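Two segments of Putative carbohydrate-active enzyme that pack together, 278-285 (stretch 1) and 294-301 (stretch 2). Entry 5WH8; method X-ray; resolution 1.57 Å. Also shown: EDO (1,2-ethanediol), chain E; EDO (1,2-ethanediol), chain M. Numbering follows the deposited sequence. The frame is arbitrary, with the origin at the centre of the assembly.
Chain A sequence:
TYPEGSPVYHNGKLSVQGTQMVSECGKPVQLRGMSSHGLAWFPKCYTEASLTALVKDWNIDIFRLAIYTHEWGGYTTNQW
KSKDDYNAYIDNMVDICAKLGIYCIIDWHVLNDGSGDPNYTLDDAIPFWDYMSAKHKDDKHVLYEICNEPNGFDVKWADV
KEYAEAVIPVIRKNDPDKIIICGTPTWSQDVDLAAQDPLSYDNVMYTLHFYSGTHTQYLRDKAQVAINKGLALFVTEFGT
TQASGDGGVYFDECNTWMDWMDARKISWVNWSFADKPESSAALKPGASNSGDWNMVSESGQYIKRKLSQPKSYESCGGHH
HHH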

# COMPACT_ATOMS: atom_id res chain seq x y z
N GLU A 278 14.47 -13.75 -5.44
CA GLU A 278 14.85 -13.35 -4.08
C GLU A 278 13.75 -13.86 -3.15
O GLU A 278 12.59 -13.98 -3.57
CB GLU A 278 15.00 -11.82 -3.95
CG GLU A 278 13.74 -11.03 -4.31
CD GLU A 278 13.96 -9.52 -4.42
OE1 GLU A 278 15.12 -9.08 -4.43
OE2 GLU A 278 12.96 -8.78 -4.50
N SER A 279 14.08 -14.14 -1.90
CA SER A 279 13.17 -14.91 -1.07
C SER A 279 11.89 -14.16 -0.66
O SER A 279 10.91 -14.82 -0.30
CB SER A 279 13.88 -15.40 0.19
OG SER A 279 14.48 -14.34 0.87
N SER A 280 11.87 -12.82 -0.74
CA SER A 280 10.63 -12.08 -0.42
C SER A 280 9.62 -12.12 -1.57
O SER A 280 8.42 -11.85 -1.38
CB SER A 280 10.94 -10.61 -0.06
OG SER A 280 11.40 -9.87 -1.16
N ALA A 281 10.09 -12.48 -2.77
CA ALA A 281 9.20 -12.58 -3.93
C ALA A 281 8.22 -13.73 -3.72
O ALA A 281 8.64 -14.84 -3.34
CB ALA A 281 10.01 -12.79 -5.22
N ALA A 282 6.92 -13.48 -3.95
CA ALA A 282 5.87 -14.45 -3.62
C ALA A 282 5.67 -15.54 -4.69
O ALA A 282 5.04 -16.56 -4.42
CB ALA A 282 4.55 -13.70 -3.38
N LEU A 283 6.23 -15.33 -5.89
CA LEU A 283 6.17 -16.31 -6.99
C LEU A 283 7.54 -16.92 -7.25
O LEU A 283 8.58 -16.25 -7.12
CB LEU A 283 5.68 -15.64 -8.28
CG LEU A 283 4.28 -15.01 -8.26
CD1 LEU A 283 4.06 -14.12 -9.46
CD2 LEU A 283 3.24 -16.11 -8.19
N LYS A 284 7.54 -18.19 -7.66
CA LYS A 284 8.76 -18.85 -8.10
C LYS A 284 9.24 -18.26 -9.41
O LYS A 284 8.45 -17.82 -10.23
CB LYS A 284 8.53 -20.36 -8.28
CG LYS A 284 8.22 -21.07 -6.99
CD LYS A 284 8.24 -22.58 -7.12
CE LYS A 284 8.38 -23.22 -5.74
NZ LYS A 284 8.38 -24.70 -5.81
N PRO A 285 10.56 -18.25 -9.61
CA PRO A 285 11.07 -17.72 -10.88
C PRO A 285 10.43 -18.43 -12.07
O PRO A 285 10.22 -19.65 -12.02
CB PRO A 285 12.58 -17.99 -10.79
CG PRO A 285 12.86 -18.00 -9.31
CD PRO A 285 11.64 -18.62 -8.68
N ASN A 294 -0.34 -18.98 -9.30
CA ASN A 294 -0.41 -19.68 -8.02
C ASN A 294 0.85 -20.53 -7.75
O ASN A 294 0.91 -21.28 -6.77
CB ASN A 294 -1.68 -20.53 -7.96
CG ASN A 294 -2.93 -19.68 -7.87
OD1 ASN A 294 -3.18 -19.04 -6.86
ND2 ASN A 294 -3.73 -19.66 -8.93
N MET A 295 1.85 -20.40 -8.61
CA MET A 295 3.13 -21.09 -8.42
C MET A 295 3.99 -20.32 -7.41
O MET A 295 4.92 -19.60 -7.78
CB MET A 295 3.87 -21.24 -9.74
CG MET A 295 5.08 -22.16 -9.66
SD MET A 295 4.67 -23.90 -9.31
CE MET A 295 4.26 -24.46 -10.97
N VAL A 296 3.63 -20.48 -6.14
CA VAL A 296 4.18 -19.67 -5.06
C VAL A 296 5.53 -20.18 -4.55
O VAL A 296 5.82 -21.38 -4.58
CB VAL A 296 3.22 -19.58 -3.86
CG1 VAL A 296 2.00 -18.73 -4.22
CG2 VAL A 296 2.78 -20.95 -3.39
N SER A 297 6.33 -19.24 -4.08
CA SER A 297 7.54 -19.49 -3.33
C SER A 297 7.22 -19.90 -1.89
O SER A 297 6.06 -19.91 -1.50
CB SER A 297 8.40 -18.23 -3.30
OG SER A 297 7.70 -17.22 -2.58
N GLU A 298 8.27 -20.16 -1.09
CA GLU A 298 8.06 -20.47 0.32
C GLU A 298 7.36 -19.28 1.02
O GLU A 298 6.39 -19.46 1.77
CB GLU A 298 9.39 -20.81 1.00
CG GLU A 298 9.27 -21.22 2.44
CD GLU A 298 10.62 -21.56 3.09
OE1 GLU A 298 11.67 -21.29 2.49
OE2 GLU A 298 10.61 -22.11 4.22
N SER A 299 7.85 -18.07 0.77
CA SER A 299 7.21 -16.87 1.33
C SER A 299 5.78 -16.66 0.80
O SER A 299 4.86 -16.37 1.57
CB SER A 299 8.07 -15.61 1.06
OG SER A 299 7.51 -14.43 1.66
N GLY A 300 5.58 -16.86 -0.50
CA GLY A 300 4.24 -16.74 -1.07
C GLY A 300 3.24 -17.75 -0.50
O GLY A 300 2.04 -17.46 -0.32
N GLN A 301 3.72 -18.96 -0.23
CA GLN A 301 2.87 -19.99 0.36
C GLN A 301 2.38 -19.55 1.75
O GLN A 301 1.20 -19.68 2.08
CB GLN A 301 3.63 -21.32 0.41
CG GLN A 301 2.88 -22.46 1.06
CD GLN A 301 3.66 -23.76 0.96
OE1 GLN A 301 3.26 -24.71 0.27
NE2 GLN A 301 4.81 -23.81 1.64
C1 EDO E . 7.76 -23.57 -2.06
O1 EDO E . 8.14 -24.92 -2.32
C2 EDO E . 6.29 -23.39 -2.43
O2 EDO E . 5.51 -24.32 -1.70
C1 EDO M . 13.69 -5.47 -3.30
O1 EDO M . 13.05 -6.75 -3.16
C2 EDO M . 15.00 -5.49 -4.11
O2 EDO M . 14.94 -6.37 -5.24
O HOH W 1 10.50 -17.48 -0.38
O HOH W 2 6.21 -12.88 -0.18

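What holds the two backbones in register? Two hydrogen bonds between main-chain atoms frame a single beta bridge between Leu283 and Val296, whose CA atoms lie 4.4 Å apart. In one, Ser297 N donates to Ala282 O at 3.0 Å; in the other, Lys284 N donates to Met295 O, also at 3.0 Å and almost straight, with an angle of 175° at the hydrogen. The bonds run in opposite senses, so each stretch gives one NH and one carbonyl. Neither stretch forms a regular strand here, and the bridge stays an isolated one.

How does Ser297 tie the helix start to the other stretch? Its hydroxyl works in two directions. Ser297 OG donates to Ala281 O at 2.7 Å and accepts from Gly300 N at 3.0 Å, the second being a capping bond that satisfies an amide in the first turn of the helix, which has no carbonyl of the helix four residues back to bond to. With chi1 in the p well, one side chain thus serves both the cap and the contact. Together with its own backbone NH, it engages the consecutive carbonyls of Ala281 and Ala282.

Why does the backbone come so close at Gly300? The CA atoms of Ala282 and Gly300 are just 3.8 Å apart, and Gly300 has no side chain to keep them separated. A CB in ideal position would lie 2.0 Å from Ala282 O, a clash. Instead, Gly300 CA approaches Ala282 O at 3.4 Å in a CA-H...O contact with an angle of 160° at the hydrogen. Val296 CA makes a similar but more bent contact with Ala282 O, at 3.3 Å and 132°, so this carbonyl receives these two contacts as well as the hydrogen bond from Ser297 N.

What part do water and side-chain packing play? Two waters bridge the turn of stretch 1 to Ser299. Water 1 donates to Ser279 O at 2.7 Å and accepts from Ser299 N at 2.9 Å; water 2 donates to Ser280 O and accepts from Ser299 OG, both at 2.7 Å. Direct packing accompanies them, with Ser279 O 3.2 Å from Ser299 CB. At the exposed end, the extended Lys284 side chain lies along stretch 2: its CD is 4.1 Å from Met295 CG and its CE 3.4 Å from Val296 O. Here the aliphatic part of the lysine makes the contact, and the two stretches together bury 420 Å².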